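Local coordinates for putative isochorismatase (Burkholderia xenovorans, PDB 3OQP), which probably acts as a hydrolase of the isochorismatase family, a group related to the nicotinamidases, at residues T3-A8 against G189-R194; A38-A43 against A177-W182; I53-A58 against G71-P76. All blocks are in the same frame, centred on the assembly; numbering follows the deposited sequence.

In the fold
All three contacts are built on or beside the parallel sheet of this isochorismatase-like α/β fold. Interactions 1 and 2, with centres about 14 Å apart, form one continuous patch: Trp182 of helix 179-188 is packed by Arg7 from strand 7-12 and by Leu192 from the chain after the helix. Interaction 3, its centre about 21 Å from that of interaction 2, touches it through Met41 and Ile53. Interactions 1 and 3 have centres about 28 Å apart, on opposite sides of the chain's centre. Asp13, Lys89 and Cys122, the last found oxidised to 3-sulfinoalanine, probably form the family's Asp-Lys-Cys catalytic triad; Asn56, hydrogen-bonded to Lys89 and touching Asp13, places interaction 3 at the edge of that site.

Interaction 1. Residues T3-A8 against G189-R194; sequences TTPRRA and GTPLAR
Two hydrogen bonds from one arginine dominate the meeting of the N-terminal segment 3-8 with the irregular chain 189-194. Arg7 sets CG anti to the carbonyl carbon (chi1 -66°) and runs extended from CG to NE, which carries its guanidinium across to Thr190. NH1 and NH2 both donate end-on to Thr190 O, the NH2 bond being shorter and straighter (2.8 Å, 152°) than the bent NH1 one (3.1 Å, 135°). NH2 lies in the carbonyl plane, whereas NH1 sits above it. The long, multi-donor side chain suits this place because it reaches the carbonyl oxygen of an irregular segment and grips it with two N-H groups. The positive charge is also met by a salt bridge from NH2 to Glu138.

Van der Waals packing adds the rest. Pro5 CB lies over one face of the guanidinium, 3.7 Å above its plane and displaced toward its rim, and CG makes an apolar contact with Pro191 CB at 4.2 Å, one rigid ring against another. Pro5 CD rests 3.4 Å from Gly189 O, and Thr4 CG2 approaches the same oxygen. Gly189 is the C' residue of a Schellman motif; lacking a CB, it suits both the positive phi and the close approach of Thr4 CG2.

The contact joins the chain leaving helix 179-188 to the start of strand 7-12, with Leu192 reaching on to strands 136-140 and 175-177.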
# COMPACT_ATOMS: atom_id res chain seq x y z
N THR A 3 25.37 -4.48 -12.28
CA THR A 3 24.98 -3.39 -13.18
C THR A 3 24.66 -2.13 -12.39
O THR A 3 23.99 -2.18 -11.38
CB THR A 3 23.80 -3.89 -14.04
OG1 THR A 3 24.29 -4.91 -14.95
CG2 THR A 3 23.11 -2.84 -14.82
N THR A 4 25.13 -0.98 -12.86
CA THR A 4 24.83 0.30 -12.21
C THR A 4 23.31 0.56 -12.21
O THR A 4 22.69 0.46 -13.29
CB THR A 4 25.51 1.43 -12.95
OG1 THR A 4 26.90 1.11 -13.11
CG2 THR A 4 25.32 2.80 -12.21
N PRO A 5 22.70 0.92 -11.07
CA PRO A 5 21.26 1.31 -11.18
C PRO A 5 21.04 2.40 -12.18
O PRO A 5 21.83 3.35 -12.28
CB PRO A 5 20.92 1.83 -9.77
CG PRO A 5 21.91 1.13 -8.91
CD PRO A 5 23.19 1.04 -9.69
N ARG A 6 19.96 2.28 -12.96
CA ARG A 6 19.51 3.31 -13.91
C ARG A 6 18.21 3.88 -13.36
O ARG A 6 17.15 3.27 -13.46
CB ARG A 6 19.39 2.72 -15.28
CG ARG A 6 18.72 3.64 -16.30
CD ARG A 6 19.28 5.02 -16.41
NE ARG A 6 18.74 5.62 -17.63
CZ ARG A 6 18.98 6.85 -18.02
NH1 ARG A 6 19.75 7.66 -17.26
NH2 ARG A 6 18.38 7.29 -19.14
N ARG A 7 18.36 4.98 -12.63
CA ARG A 7 17.34 5.55 -11.79
C ARG A 7 16.58 6.65 -12.55
O ARG A 7 17.16 7.38 -13.35
CB ARG A 7 17.93 6.16 -10.48
CG ARG A 7 18.52 5.16 -9.55
CD ARG A 7 19.52 5.76 -8.56
NE ARG A 7 19.75 4.91 -7.42
CZ ARG A 7 20.92 4.40 -6.98
NH1 ARG A 7 22.07 4.67 -7.59
NH2 ARG A 7 20.95 3.73 -5.84
N ALA A 8 15.31 6.77 -12.22
CA ALA A 8 14.52 7.96 -12.52
C ALA A 8 14.04 8.46 -11.14
O ALA A 8 13.55 7.68 -10.35
CB ALA A 8 13.31 7.71 -13.50
N GLY A 189 27.31 4.93 -8.03
CA GLY A 189 26.74 3.95 -8.92
C GLY A 189 26.36 2.65 -8.26
O GLY A 189 26.47 1.60 -8.88
N THR A 190 25.88 2.74 -7.02
CA THR A 190 25.57 1.56 -6.22
C THR A 190 24.09 1.52 -5.86
O THR A 190 23.46 2.58 -5.79
CB THR A 190 26.45 1.54 -4.95
OG1 THR A 190 26.35 2.79 -4.22
CG2 THR A 190 27.93 1.28 -5.36
N PRO A 191 23.54 0.34 -5.68
CA PRO A 191 22.17 0.21 -5.22
C PRO A 191 22.03 0.53 -3.75
O PRO A 191 23.01 0.48 -3.00
CB PRO A 191 21.83 -1.25 -5.44
CG PRO A 191 23.11 -1.97 -5.37
CD PRO A 191 24.16 -0.99 -5.85
N LEU A 192 20.83 0.84 -3.33
CA LEU A 192 20.55 1.01 -1.92
C LEU A 192 20.06 -0.34 -1.38
O LEU A 192 19.51 -1.14 -2.11
CB LEU A 192 19.49 2.12 -1.73
CG LEU A 192 20.01 3.54 -1.95
CD1 LEU A 192 18.86 4.48 -2.02
CD2 LEU A 192 21.01 3.99 -0.86
N ALA A 193 20.23 -0.55 -0.08
CA ALA A 193 19.88 -1.80 0.58
C ALA A 193 18.38 -2.00 0.80
O ALA A 193 17.72 -1.10 1.27
CB ALA A 193 20.59 -1.85 1.94
N ARG A 194 17.90 -3.19 0.46
CA ARG A 194 16.51 -3.62 0.67
C ARG A 194 16.45 -4.64 1.79
O ARG A 194 17.32 -5.53 1.88
CB ARG A 194 15.94 -4.22 -0.62
CG ARG A 194 15.76 -3.16 -1.64
CD ARG A 194 15.34 -3.62 -3.06
NE ARG A 194 15.12 -2.41 -3.88
CZ ARG A 194 16.11 -1.67 -4.37
NH1 ARG A 194 17.39 -1.97 -4.16
NH2 ARG A 194 15.85 -0.57 -5.00

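Interaction 2. Residues A38-A43 against A177-W182; sequences ARAMDA and ASTDEW
A capping box opens helix 179-188, which lies beside helix 30-47 on one side of the parallel sheet of this α/β fold. Ser178, at the N-cap, accepts from Glu181 N through OG at 3.0 Å, while Glu181 OE1 takes the N-H of Ser178 almost straight. The short serine hydroxyl turns back on the first turn; the glutamate is long enough for its carboxylate to reach the N-H of the N-cap residue.

A salt bridge lies on the exposed side of the helix pair. Arg39, bent at chi3 (-61°), brings its guanidinium end-on to Asp180, whose OD1 accepts from both NH1 (2.9 Å) and NH2 (3.0 Å). The carboxylate is turned 47° from the guanidinium plane, both N-H bonds are bent, near 135°, and OD1 is met by NH1 nearly along its C-O axis and by NH2 from above the carboxylate. NH2 also donates to Asn36 OD1, one turn back in the same helix.

Packing lies beneath. Thr179 lays its CG2 over one face of the guanidinium, 3.7 Å above the plane and offset toward the rim, while its OG1 is hydrogen-bonded to Asp142 OD1. Ala40 is small enough to let the helices approach, its CA 6.4 Å from that of Thr179. Trp182 holds CG anti to the backbone N, which sends its six-membered ring toward helix 30-47, where CZ3 meets Ala40 O edge-on at 3.7 Å.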
# COMPACT_ATOMS: atom_id res chain seq x y z
N ALA A 38 13.97 19.27 -3.15
CA ALA A 38 14.75 20.19 -4.00
C ALA A 38 16.18 19.66 -4.16
O ALA A 38 16.75 19.74 -5.22
CB ALA A 38 14.75 21.60 -3.41
N ARG A 39 16.81 19.21 -3.07
CA ARG A 39 18.18 18.66 -3.15
C ARG A 39 18.20 17.45 -4.06
O ARG A 39 19.08 17.33 -4.89
CB ARG A 39 18.74 18.28 -1.79
CG ARG A 39 19.06 19.42 -0.86
CD ARG A 39 20.01 19.01 0.26
NE ARG A 39 19.46 18.00 1.05
CZ ARG A 39 20.07 16.86 1.41
NH1 ARG A 39 21.26 16.50 1.00
NH2 ARG A 39 19.40 16.09 2.20
N ALA A 40 17.21 16.57 -3.91
CA ALA A 40 17.17 15.38 -4.75
C ALA A 40 17.02 15.74 -6.25
O ALA A 40 17.74 15.18 -7.07
CB ALA A 40 16.01 14.46 -4.34
N MSE A 41 16.18 16.73 -6.54
CA MSE A 41 16.01 17.20 -7.91
C MSE A 41 17.30 17.82 -8.45
O MSE A 41 17.71 17.54 -9.56
CB MSE A 41 14.89 18.24 -8.00
CG MSE A 41 13.48 17.60 -7.76
SE MSE A 41 12.12 18.84 -7.80
CE MSE A 41 12.13 19.21 -9.52
N ASP A 42 17.99 18.63 -7.64
CA ASP A 42 19.22 19.27 -8.08
C ASP A 42 20.31 18.25 -8.29
O ASP A 42 21.10 18.34 -9.23
CB ASP A 42 19.64 20.33 -7.08
CG ASP A 42 18.75 21.53 -7.07
OD1 ASP A 42 17.96 21.74 -8.03
OD2 ASP A 42 18.76 22.32 -6.08
N ALA A 43 20.39 17.28 -7.38
CA ALA A 43 21.37 16.22 -7.50
C ALA A 43 21.08 15.38 -8.73
O ALA A 43 22.02 15.01 -9.46
CB ALA A 43 21.37 15.36 -6.24
N ALA A 177 15.67 5.07 2.24
CA ALA A 177 16.93 5.74 2.55
C ALA A 177 16.75 7.19 2.70
O ALA A 177 15.73 7.75 2.26
CB ALA A 177 18.00 5.44 1.48
N SER A 178 17.72 7.89 3.24
CA SER A 178 17.70 9.33 3.28
C SER A 178 18.11 9.89 1.92
O SER A 178 18.75 9.23 1.11
CB SER A 178 18.64 9.86 4.35
OG SER A 178 20.00 9.59 3.99
N THR A 179 17.79 11.16 1.74
CA THR A 179 18.22 11.88 0.55
C THR A 179 19.74 11.92 0.45
O THR A 179 20.31 11.71 -0.61
CB THR A 179 17.58 13.28 0.53
OG1 THR A 179 16.15 13.16 0.42
CG2 THR A 179 18.07 14.10 -0.68
N ASP A 180 20.42 12.10 1.60
CA ASP A 180 21.88 12.12 1.59
C ASP A 180 22.45 10.77 1.07
O ASP A 180 23.37 10.74 0.23
CB ASP A 180 22.49 12.32 2.99
CG ASP A 180 21.95 13.52 3.75
OD1 ASP A 180 21.82 14.61 3.15
OD2 ASP A 180 21.74 13.33 5.00
N GLU A 181 21.85 9.69 1.57
CA GLU A 181 22.19 8.32 1.21
C GLU A 181 21.99 8.03 -0.28
O GLU A 181 22.82 7.42 -0.92
CB GLU A 181 21.37 7.35 2.08
CG GLU A 181 21.85 7.33 3.51
CD GLU A 181 21.04 6.50 4.51
OE1 GLU A 181 19.82 6.22 4.41
OE2 GLU A 181 21.72 6.14 5.50
N TRP A 182 20.89 8.53 -0.82
CA TRP A 182 20.55 8.39 -2.25
C TRP A 182 21.54 9.14 -3.12
O TRP A 182 22.07 8.58 -4.10
CB TRP A 182 19.13 8.86 -2.53
CG TRP A 182 18.76 8.63 -3.92
CD1 TRP A 182 18.46 7.43 -4.47
CD2 TRP A 182 18.64 9.63 -4.96
NE1 TRP A 182 18.13 7.62 -5.80
CE2 TRP A 182 18.25 8.96 -6.12
CE3 TRP A 182 18.84 11.02 -5.01
CZ2 TRP A 182 18.00 9.64 -7.32
CZ3 TRP A 182 18.60 11.68 -6.20
CH2 TRP A 182 18.23 10.99 -7.34

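Interaction 3. Residues I53-A58 against G71-P76; sequences IVQNFA and GAELHP
Strand 51-56 of the parallel sheet in this isochorismatase-like α/β fold meets, at its C-terminal end, the loop that leads to helix 76-79, and Gln55 carries most of the contact. Its CG stands anti to the backbone N (chi1 -174°) and the chain runs on extended, so that the amide reaches the loop. CB touches Leu74 CD2 at 4.2 Å. CG comes 3.9 Å from Ala72 O, and CD rests against Leu74 CG. At the tip the amide splits its work. OE1 is hydrogen-bonded to Tyr86 OH, while NE2 donates to Ala72 O at 2.9 Å and 164°. That oxygen lies almost in the amide plane, though the donor sits above the carbonyl plane; Gln15 NE2 is also hydrogen-bonded to it. A glutamine suits the spot because it can donate and accept from one flat group within a buried setting. NE2 also donates weakly to a water, which donates to Glu73 OE1 and accepts from Leu74 N.

Apolar contacts flank this chain. Phe57 packs ring carbons CD1 and CE1 against the small Ala72 methyl, CE1 to CB 3.9 Å, and Ile53 CG2 sits 3.9 Å from both Leu74 CD1 and Leu74 CD2.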
# COMPACT_ATOMS: atom_id res chain seq x y z
N ILE A 53 7.92 14.82 -12.97
CA ILE A 53 6.99 15.50 -12.11
C ILE A 53 5.58 14.95 -12.34
O ILE A 53 5.13 14.82 -13.46
CB ILE A 53 7.00 17.02 -12.44
CG1 ILE A 53 8.38 17.63 -12.24
CG2 ILE A 53 5.93 17.80 -11.66
CD1 ILE A 53 9.00 17.41 -10.93
N VAL A 54 4.88 14.70 -11.24
CA VAL A 54 3.49 14.22 -11.24
C VAL A 54 2.65 15.31 -10.58
O VAL A 54 3.03 15.78 -9.48
CB VAL A 54 3.35 12.91 -10.49
CG1 VAL A 54 1.89 12.42 -10.53
CG2 VAL A 54 4.36 11.86 -11.05
N GLN A 55 1.50 15.64 -11.18
CA GLN A 55 0.57 16.61 -10.63
C GLN A 55 -0.81 15.94 -10.58
O GLN A 55 -1.30 15.43 -11.61
CB GLN A 55 0.58 17.87 -11.49
CG GLN A 55 -0.26 19.02 -10.95
CD GLN A 55 -0.10 20.31 -11.76
OE1 GLN A 55 0.40 20.31 -12.88
NE2 GLN A 55 -0.41 21.43 -11.12
N ASN A 56 -1.47 16.05 -9.44
CA ASN A 56 -2.74 15.41 -9.17
C ASN A 56 -3.86 16.46 -9.28
O ASN A 56 -3.78 17.50 -8.62
CB ASN A 56 -2.74 14.79 -7.77
CG ASN A 56 -4.00 14.06 -7.44
OD1 ASN A 56 -4.12 12.89 -7.79
ND2 ASN A 56 -4.98 14.75 -6.78
N PHE A 57 -4.89 16.19 -10.10
CA PHE A 57 -6.02 17.07 -10.15
C PHE A 57 -7.32 16.38 -9.80
O PHE A 57 -7.56 15.24 -10.17
CB PHE A 57 -6.17 17.60 -11.57
CG PHE A 57 -5.11 18.58 -11.96
CD1 PHE A 57 -5.07 19.86 -11.40
CD2 PHE A 57 -4.24 18.29 -12.98
CE1 PHE A 57 -4.12 20.78 -11.81
CE2 PHE A 57 -3.28 19.23 -13.40
CZ PHE A 57 -3.23 20.45 -12.80
N ALA A 58 -8.20 17.16 -9.15
CA ALA A 58 -9.61 16.84 -8.96
C ALA A 58 -10.37 17.93 -9.74
O ALA A 58 -9.80 18.97 -10.11
CB ALA A 58 -10.00 16.90 -7.52
N GLY A 71 -4.27 25.62 -4.60
CA GLY A 71 -3.84 24.37 -3.97
C GLY A 71 -3.37 23.32 -4.97
O GLY A 71 -2.52 22.47 -4.60
N ALA A 72 -3.95 23.33 -6.18
CA ALA A 72 -3.52 22.35 -7.17
C ALA A 72 -2.21 22.68 -7.86
O ALA A 72 -1.63 21.83 -8.54
CB ALA A 72 -4.61 22.19 -8.23
N GLU A 73 -1.75 23.91 -7.74
CA GLU A 73 -0.52 24.26 -8.41
C GLU A 73 0.67 23.58 -7.73
O GLU A 73 0.71 23.33 -6.52
CB GLU A 73 -0.34 25.77 -8.49
CG GLU A 73 -1.44 26.43 -9.35
CD GLU A 73 -1.37 25.95 -10.80
OE1 GLU A 73 -0.36 26.24 -11.45
OE2 GLU A 73 -2.28 25.26 -11.27
N LEU A 74 1.65 23.30 -8.56
CA LEU A 74 2.92 22.77 -8.09
C LEU A 74 3.59 23.83 -7.23
O LEU A 74 3.54 25.02 -7.51
CB LEU A 74 3.81 22.45 -9.30
CG LEU A 74 3.37 21.31 -10.18
CD1 LEU A 74 4.13 21.25 -11.46
CD2 LEU A 74 3.57 19.98 -9.43
N HIS A 75 4.18 23.36 -6.14
CA HIS A 75 4.90 24.22 -5.21
C HIS A 75 6.09 24.84 -5.91
O HIS A 75 6.68 24.20 -6.77
CB HIS A 75 5.35 23.44 -4.01
CG HIS A 75 5.92 24.27 -2.93
ND1 HIS A 75 7.25 24.63 -2.90
CD2 HIS A 75 5.35 24.83 -1.84
CE1 HIS A 75 7.49 25.34 -1.80
NE2 HIS A 75 6.34 25.52 -1.16
N PRO A 76 6.47 26.08 -5.57
CA PRO A 76 7.68 26.66 -6.14
C PRO A 76 8.97 25.81 -6.17
O PRO A 76 9.76 25.95 -7.08
CB PRO A 76 7.89 27.92 -5.27
CG PRO A 76 6.51 28.34 -4.94
CD PRO A 76 5.77 27.05 -4.69
O HOH W 1 1.42 24.24 -11.40